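OsmC family protein (Rhodothermus marinus, PDB 5CML) probably hydrolyses carboxyl esters through the alpha/beta-hydrolase (esterase) domain described here, one part of a longer protein that also carries an OsmC domain. Local coordinates at residues P28-T39 and G58-L69. Numbering follows the deposited sequence.
Sequences PVAYALFAHCFT and GYAVLRFDFTGL
Val29 lays CG1 over the middle of one face of the Tyr59 ring, 3.7 Å from its centroid, a CH-pi contact that suits a branched aliphatic residue; the Tyr59 hydroxyl reaches on to Gly245 O. Gly58, at positive phi in a Schellman motif, suits its place because a CB would jam against the preceding carbonyl O. On the other face of the sheet Ala60 CB sits 3.4 Å from Tyr31 CD2, where a methyl group is small enough to lie close to the ring, and Leu33 CD1 meets Leu62 CD2. Past the C-terminal ends of the strands Thr39 OG1 gives a weak bond to Asp65 OD1 (2.9 Å), the two side chains crossing at about a right angle.

Between these contacts, backbone bonds such as Phe64 N to Phe34 O (2.8 Å) pair strands 30-36 and 59-65 in parallel. With helix 45-56 they form a beta-alpha-beta unit of the alpha/beta-hydrolase fold, strand 30-36 also pairing with strand 104-108, which leads to a probable nucleophile elbow.

Asp65 begins the turn that follows, where a carboxylate oxygen can take several donors. Its CG stands anti to the backbone N (chi1 172°), placing OD1 to accept, through its syn lone pair, a 2.7 Å hydrogen bond from Thr67 OG1, while Thr67 N closes an Asx turn from above the carboxylate plane; OD2 accepts from Gly70 N. An alanine here is likely to leave both Thr67 donors, Thr39 OG1 and Gly70 N without these acceptors, freeing the turn to shift. Further back, His36 ND1 accepts from Phe38 N (3.0 Å) in the ring plane, helping to fix the imidazole's rotation, and a water joins its NE2 to Arg63 NH1. Arg63 is itself positioned by a salt bridge from NE to Asp21.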
ATOM      1  N   PRO A  28     -11.317  12.809  12.019  1.00 24.98           N
ATOM      2  CA  PRO A  28     -11.349  11.417  11.543  1.00 23.79           C
ATOM      3  C   PRO A  28     -10.999  10.429  12.633  1.00 24.57           C
ATOM      4  O   PRO A  28     -10.237  10.766  13.556  1.00 27.08           O
ATOM      5  CB  PRO A  28     -10.286  11.399  10.431  1.00 23.81           C
ATOM      6  CG  PRO A  28     -10.189  12.844   9.997  1.00 23.81           C
ATOM      7  CD  PRO A  28     -10.386  13.640  11.240  1.00 24.16           C
ATOM      8  N   VAL A  29     -11.538   9.216  12.521  1.00 24.82           N
ATOM      9  CA  VAL A  29     -11.208   8.165  13.465  1.00 27.69           C
ATOM     10  C   VAL A  29      -9.703   7.915  13.403  1.00 25.85           C
ATOM     11  O   VAL A  29      -9.075   7.588  14.406  1.00 27.69           O
ATOM     12  CB  VAL A  29     -11.962   6.860  13.173  1.00 31.94           C
ATOM     13  CG1 VAL A  29     -11.649   6.338  11.808  1.00 33.08           C
ATOM     14  CG2 VAL A  29     -11.650   5.796  14.216  1.00 35.26           C
ATOM     15  N   ALA A  30      -9.147   8.053  12.205  1.00 23.81           N
ATOM     16  CA  ALA A  30      -7.721   7.879  11.973  1.00 23.84           C
ATOM     17  C   ALA A  30      -7.393   8.349  10.562  1.00 23.16           C
ATOM     18  O   ALA A  30      -8.278   8.419   9.702  1.00 23.24           O
ATOM     19  CB  ALA A  30      -7.281   6.407  12.165  1.00 23.40           C
ATOM     20  N   TYR A  31      -6.122   8.664  10.340  1.00 21.69           N
ATOM     21  CA  TYR A  31      -5.600   8.889   9.005  1.00 20.71           C
ATOM     22  C   TYR A  31      -4.884   7.616   8.546  1.00 21.68           C
ATOM     23  O   TYR A  31      -4.143   7.002   9.327  1.00 23.45           O
ATOM     24  CB  TYR A  31      -4.626  10.086   8.968  1.00 20.13           C
ATOM     25  CG  TYR A  31      -5.319  11.420   9.162  1.00 20.45           C
ATOM     26  CD1 TYR A  31      -5.708  11.844  10.426  1.00 21.87           C
ATOM     27  CD2 TYR A  31      -5.601  12.236   8.081  1.00 20.89           C
ATOM     28  CE1 TYR A  31      -6.357  13.055  10.607  1.00 22.69           C
ATOM     29  CE2 TYR A  31      -6.269  13.434   8.252  1.00 21.71           C
ATOM     30  CZ  TYR A  31      -6.625  13.844   9.521  1.00 22.49           C
ATOM     31  OH  TYR A  31      -7.270  15.060   9.710  1.00 25.06           O
ATOM     32  N   ALA A  32      -5.116   7.241   7.295  1.00 20.78           N
ATOM     33  CA  ALA A  32      -4.492   6.069   6.695  1.00 19.17           C
ATOM     34  C   ALA A  32      -3.653   6.515   5.527  1.00 21.44           C
ATOM     35  O   ALA A  32      -4.074   7.371   4.757  1.00 24.59           O
ATOM     36  CB  ALA A  32      -5.539   5.060   6.236  1.00 20.93           C
ATOM     37  N   LEU A  33      -2.473   5.917   5.377  1.00 21.18           N
ATOM     38  CA  LEU A  33      -1.662   6.071   4.180  1.00 21.55           C
ATOM     39  C   LEU A  33      -1.917   4.844   3.341  1.00 20.48           C
ATOM     40  O   LEU A  33      -1.804   3.723   3.838  1.00 21.11           O
ATOM     41  CB  LEU A  33      -0.164   6.197   4.508  1.00 23.62           C
ATOM     42  CG  LEU A  33       0.783   6.174   3.304  1.00 28.36           C
ATOM     43  CD1 LEU A  33       0.495   7.380   2.418  1.00 31.83           C
ATOM     44  CD2 LEU A  33       2.274   6.146   3.719  1.00 33.17           C
ATOM     45  N   PHE A  34      -2.284   5.062   2.089  1.00 20.32           N
ATOM     46  CA  PHE A  34      -2.660   3.976   1.184  1.00 19.36           C
ATOM     47  C   PHE A  34      -1.765   4.032  -0.041  1.00 20.31           C
ATOM     48  O   PHE A  34      -2.009   4.810  -0.969  1.00 20.90           O
ATOM     49  CB  PHE A  34      -4.145   4.109   0.818  1.00 19.16           C
ATOM     50  CG  PHE A  34      -4.716   2.974  -0.002  1.00 21.70           C
ATOM     51  CD1 PHE A  34      -4.008   1.817  -0.270  1.00 22.52           C
ATOM     52  CD2 PHE A  34      -6.009   3.090  -0.499  1.00 24.17           C
ATOM     53  CE1 PHE A  34      -4.579   0.786  -1.024  1.00 24.26           C
ATOM     54  CE2 PHE A  34      -6.591   2.069  -1.247  1.00 26.09           C
ATOM     55  CZ  PHE A  34      -5.867   0.911  -1.510  1.00 24.73           C
ATOM     56  N   ALA A  35      -0.722   3.201  -0.030  1.00 20.79           N
ATOM     57  CA  ALA A  35       0.221   3.117  -1.145  1.00 20.12           C
ATOM     58  C   ALA A  35      -0.238   2.022  -2.082  1.00 21.16           C
ATOM     59  O   ALA A  35      -0.351   0.880  -1.675  1.00 21.81           O
ATOM     60  CB  ALA A  35       1.593   2.834  -0.652  1.00 21.69           C
ATOM     61  N   HIS A  36      -0.509   2.359  -3.332  1.00 20.45           N
ATOM     62  CA  HIS A  36      -1.185   1.406  -4.205  1.00 21.26           C
ATOM     63  C   HIS A  36      -0.687   1.458  -5.639  1.00 21.26           C
ATOM     64  O   HIS A  36      -0.036   2.433  -6.060  1.00 21.94           O
ATOM     65  CB  HIS A  36      -2.685   1.682  -4.191  1.00 22.42           C
ATOM     66  CG  HIS A  36      -3.037   2.949  -4.884  1.00 24.15           C
ATOM     67  ND1 HIS A  36      -3.293   3.008  -6.235  1.00 25.85           N
ATOM     68  CD2 HIS A  36      -3.112   4.225  -4.428  1.00 24.40           C
ATOM     69  CE1 HIS A  36      -3.530   4.263  -6.576  1.00 25.59           C
ATOM     70  NE2 HIS A  36      -3.421   5.019  -5.500  1.00 24.93           N
ATOM     71  N   CYS A  37      -1.047   0.428  -6.404  1.00 22.01           N
ATOM     72  CA  CYS A  37      -0.656   0.336  -7.806  1.00 22.21           C
ATOM     73  C   CYS A  37      -1.875   0.264  -8.724  1.00 25.19           C
ATOM     74  O   CYS A  37      -1.783  -0.256  -9.830  1.00 25.28           O
ATOM     75  CB  CYS A  37       0.242  -0.884  -8.022  1.00 24.11           C
ATOM     76  SG  CYS A  37       1.815  -0.769  -7.073  1.00 24.90           S
ATOM     77  N   PHE A  38      -3.017   0.792  -8.279  1.00 24.92           N
ATOM     78  CA  PHE A  38      -4.238   0.673  -9.084  1.00 26.02           C
ATOM     79  C   PHE A  38      -4.200   1.584 -10.302  1.00 29.32           C
ATOM     80  O   PHE A  38      -4.996   1.428 -11.211  1.00 29.76           O
ATOM     81  CB  PHE A  38      -5.473   0.974  -8.253  1.00 25.43           C
ATOM     82  CG  PHE A  38      -5.749  -0.060  -7.230  1.00 24.50           C
ATOM     83  CD1 PHE A  38      -6.138  -1.332  -7.612  1.00 25.73           C
ATOM     84  CD2 PHE A  38      -5.600   0.215  -5.890  1.00 24.23           C
ATOM     85  CE1 PHE A  38      -6.386  -2.305  -6.666  1.00 26.68           C
ATOM     86  CE2 PHE A  38      -5.835  -0.758  -4.939  1.00 23.88           C
ATOM     87  CZ  PHE A  38      -6.235  -2.009  -5.325  1.00 25.65           C
ATOM     88  N   THR A  39      -3.251   2.511 -10.323  1.00 29.55           N
ATOM     89  CA  THR A  39      -3.059   3.379 -11.479  1.00 33.79           C
ATOM     90  C   THR A  39      -2.660   2.581 -12.729  1.00 33.57           C
ATOM     91  O   THR A  39      -2.779   3.083 -13.843  1.00 36.64           O
ATOM     92  CB  THR A  39      -2.009   4.451 -11.166  1.00 37.69           C
ATOM     93  OG1 THR A  39      -2.212   4.914  -9.826  1.00 39.73           O
ATOM     94  CG2 THR A  39      -2.139   5.618 -12.101  1.00 39.30           C
ATOM     95  N   GLY A  58     -15.447   6.847   8.644  1.00 25.43           N
ATOM     96  CA  GLY A  58     -14.858   7.926   9.415  1.00 24.79           C
ATOM     97  C   GLY A  58     -13.357   8.106   9.275  1.00 22.59           C
ATOM     98  O   GLY A  58     -12.764   8.945   9.955  1.00 24.12           O
ATOM     99  N   TYR A  59     -12.730   7.323   8.401  1.00 22.59           N
ATOM    100  CA  TYR A  59     -11.289   7.466   8.167  1.00 21.68           C
ATOM    101  C   TYR A  59     -10.984   8.586   7.195  1.00 22.20           C
ATOM    102  O   TYR A  59     -11.800   8.907   6.326  1.00 23.63           O
ATOM    103  CB  TYR A  59     -10.695   6.177   7.591  1.00 20.61           C
ATOM    104  CG  TYR A  59     -10.722   4.976   8.487  1.00 21.91           C
ATOM    105  CD1 TYR A  59     -11.841   4.161   8.558  1.00 21.97           C
ATOM    106  CD2 TYR A  59      -9.594   4.611   9.213  1.00 24.00           C
ATOM    107  CE1 TYR A  59     -11.847   3.028   9.354  1.00 22.72           C
ATOM    108  CE2 TYR A  59      -9.582   3.490  10.015  1.00 23.67           C
ATOM    109  CZ  TYR A  59     -10.721   2.697  10.082  1.00 22.81           C
ATOM    110  OH  TYR A  59     -10.738   1.582  10.878  1.00 24.96           O
ATOM    111  N   ALA A  60      -9.795   9.172   7.332  1.00 21.96           N
ATOM    112  CA  ALA A  60      -9.222   9.969   6.265  1.00 21.39           C
ATOM    113  C   ALA A  60      -8.174   9.116   5.598  1.00 21.88           C
ATOM    114  O   ALA A  60      -7.466   8.379   6.278  1.00 22.44           O
ATOM    115  CB  ALA A  60      -8.616  11.294   6.802  1.00 22.52           C
ATOM    116  N   VAL A  61      -8.059   9.234   4.281  1.00 21.23           N
ATOM    117  CA  VAL A  61      -7.167   8.362   3.504  1.00 21.39           C
ATOM    118  C   VAL A  61      -6.283   9.183   2.567  1.00 20.20           C
ATOM    119  O   VAL A  61      -6.798   9.928   1.718  1.00 22.82           O
ATOM    120  CB  VAL A  61      -7.969   7.336   2.652  1.00 22.37           C
ATOM    121  CG1 VAL A  61      -7.022   6.404   1.924  1.00 22.50           C
ATOM    122  CG2 VAL A  61      -8.930   6.497   3.500  1.00 23.81           C
ATOM    123  N   LEU A  62      -4.966   9.047   2.723  1.00 20.12           N
ATOM    124  CA  LEU A  62      -4.017   9.642   1.785  1.00 19.84           C
ATOM    125  C   LEU A  62      -3.623   8.565   0.776  1.00 21.84           C
ATOM    126  O   LEU A  62      -2.909   7.608   1.101  1.00 22.89           O
ATOM    127  CB  LEU A  62      -2.782  10.193   2.496  1.00 20.74           C
ATOM    128  CG  LEU A  62      -1.776  10.937   1.605  1.00 23.05           C
ATOM    129  CD1 LEU A  62      -2.372  12.254   1.080  1.00 25.26           C
ATOM    130  CD2 LEU A  62      -0.503  11.222   2.358  1.00 24.42           C
ATOM    131  N   ARG A  63      -4.085   8.739  -0.453  1.00 20.94           N
ATOM    132  CA  ARG A  63      -3.761   7.820  -1.528  1.00 23.39           C
ATOM    133  C   ARG A  63      -2.463   8.234  -2.166  1.00 22.85           C
ATOM    134  O   ARG A  63      -2.327   9.354  -2.666  1.00 24.60           O
ATOM    135  CB  ARG A  63      -4.867   7.808  -2.567  1.00 23.96           C
ATOM    136  CG  ARG A  63      -6.135   7.192  -2.070  1.00 26.65           C
ATOM    137  CD  ARG A  63      -7.154   7.142  -3.149  1.00 30.55           C
ATOM    138  NE  ARG A  63      -7.945   8.369  -3.246  1.00 32.86           N
ATOM    139  CZ  ARG A  63      -8.130   9.059  -4.364  1.00 33.71           C
ATOM    140  NH1 ARG A  63      -7.525   8.696  -5.500  1.00 33.66           N
ATOM    141  NH2 ARG A  63      -8.909  10.135  -4.336  1.00 34.55           N
ATOM    142  N   PHE A  64      -1.501   7.324  -2.128  1.00 22.61           N
ATOM    143  CA  PHE A  64      -0.198   7.578  -2.698  1.00 25.20           C
ATOM    144  C   PHE A  64       0.014   6.618  -3.849  1.00 24.56           C
ATOM    145  O   PHE A  64      -0.000   5.403  -3.663  1.00 23.26           O
ATOM    146  CB  PHE A  64       0.888   7.417  -1.646  1.00 28.98           C
ATOM    147  CG  PHE A  64       2.260   7.642  -2.172  1.00 34.96           C
ATOM    148  CD1 PHE A  64       2.776   8.923  -2.251  1.00 40.21           C
ATOM    149  CD2 PHE A  64       3.031   6.578  -2.614  1.00 39.14           C
ATOM    150  CE1 PHE A  64       4.043   9.141  -2.741  1.00 42.12           C
ATOM    151  CE2 PHE A  64       4.307   6.792  -3.108  1.00 41.76           C
ATOM    152  CZ  PHE A  64       4.807   8.073  -3.174  1.00 43.16           C
ATOM    153  N   ASP A  65       0.183   7.179  -5.037  1.00 25.21           N
ATOM    154  CA  ASP A  65       0.375   6.393  -6.248  1.00 26.21           C
ATOM    155  C   ASP A  65       1.801   5.869  -6.335  1.00 25.05           C
ATOM    156  O   ASP A  65       2.736   6.600  -6.685  1.00 26.16           O
ATOM    157  CB  ASP A  65       0.051   7.247  -7.472  1.00 28.66           C
ATOM    158  CG  ASP A  65       0.417   6.574  -8.767  1.00 32.10           C
ATOM    159  OD1 ASP A  65       0.453   5.322  -8.815  1.00 31.90           O
ATOM    160  OD2 ASP A  65       0.666   7.307  -9.743  1.00 35.16           O
ATOM    161  N   PHE A  66       1.950   4.584  -6.041  1.00 23.60           N
ATOM    162  CA  PHE A  66       3.266   3.966  -5.952  1.00 26.93           C
ATOM    163  C   PHE A  66       3.910   3.823  -7.324  1.00 28.07           C
ATOM    164  O   PHE A  66       5.124   3.668  -7.434  1.00 29.84           O
ATOM    165  CB  PHE A  66       3.126   2.601  -5.264  1.00 30.38           C
ATOM    166  CG  PHE A  66       4.425   1.987  -4.869  1.00 35.76           C
ATOM    167  CD1 PHE A  66       5.031   2.321  -3.669  1.00 37.26           C
ATOM    168  CD2 PHE A  66       5.049   1.082  -5.705  1.00 39.26           C
ATOM    169  CE1 PHE A  66       6.267   1.742  -3.310  1.00 38.19           C
ATOM    170  CE2 PHE A  66       6.264   0.502  -5.348  1.00 40.35           C
ATOM    171  CZ  PHE A  66       6.863   0.835  -4.147  1.00 40.68           C
ATOM    172  N   THR A  67       3.096   3.866  -8.376  1.00 29.60           N
ATOM    173  CA  THR A  67       3.595   3.631  -9.725  1.00 31.50           C
ATOM    174  C   THR A  67       4.270   4.842 -10.342  1.00 34.60           C
ATOM    175  O   THR A  67       5.021   4.702 -11.300  1.00 37.23           O
ATOM    176  CB  THR A  67       2.472   3.232 -10.685  1.00 31.07           C
ATOM    177  OG1 THR A  67       1.697   4.399 -10.974  1.00 33.11           O
ATOM    178  CG2 THR A  67       1.585   2.130 -10.099  1.00 29.61           C
ATOM    179  N   GLY A  68       3.985   6.034  -9.817  1.00 34.59           N
ATOM    180  CA  GLY A  68       4.478   7.262 -10.426  1.00 38.15           C
ATOM    181  C   GLY A  68       3.803   7.625 -11.747  1.00 40.94           C
ATOM    182  O   GLY A  68       4.168   8.613 -12.386  1.00 42.44           O
ATOM    183  N   LEU A  69       2.814   6.840 -12.163  1.00 42.38           N
ATOM    184  CA  LEU A  69       2.121   7.102 -13.425  1.00 45.13           C
ATOM    185  C   LEU A  69       1.234   8.341 -13.340  1.00 50.31           C
ATOM    186  O   LEU A  69       0.857   8.911 -14.366  1.00 52.34           O
ATOM    187  CB  LEU A  69       1.274   5.892 -13.837  1.00 44.19           C
ATOM    188  CG  LEU A  69       2.036   4.609 -14.178  1.00 43.95           C
ATOM    189  CD1 LEU A  69       1.059   3.424 -14.354  1.00 44.76           C
ATOM    190  CD2 LEU A  69       2.891   4.814 -15.428  1.00 44.23           C
TER
HETATM  191  O   HOH W   1      -4.808   7.652  -6.137  1.00 30.51           O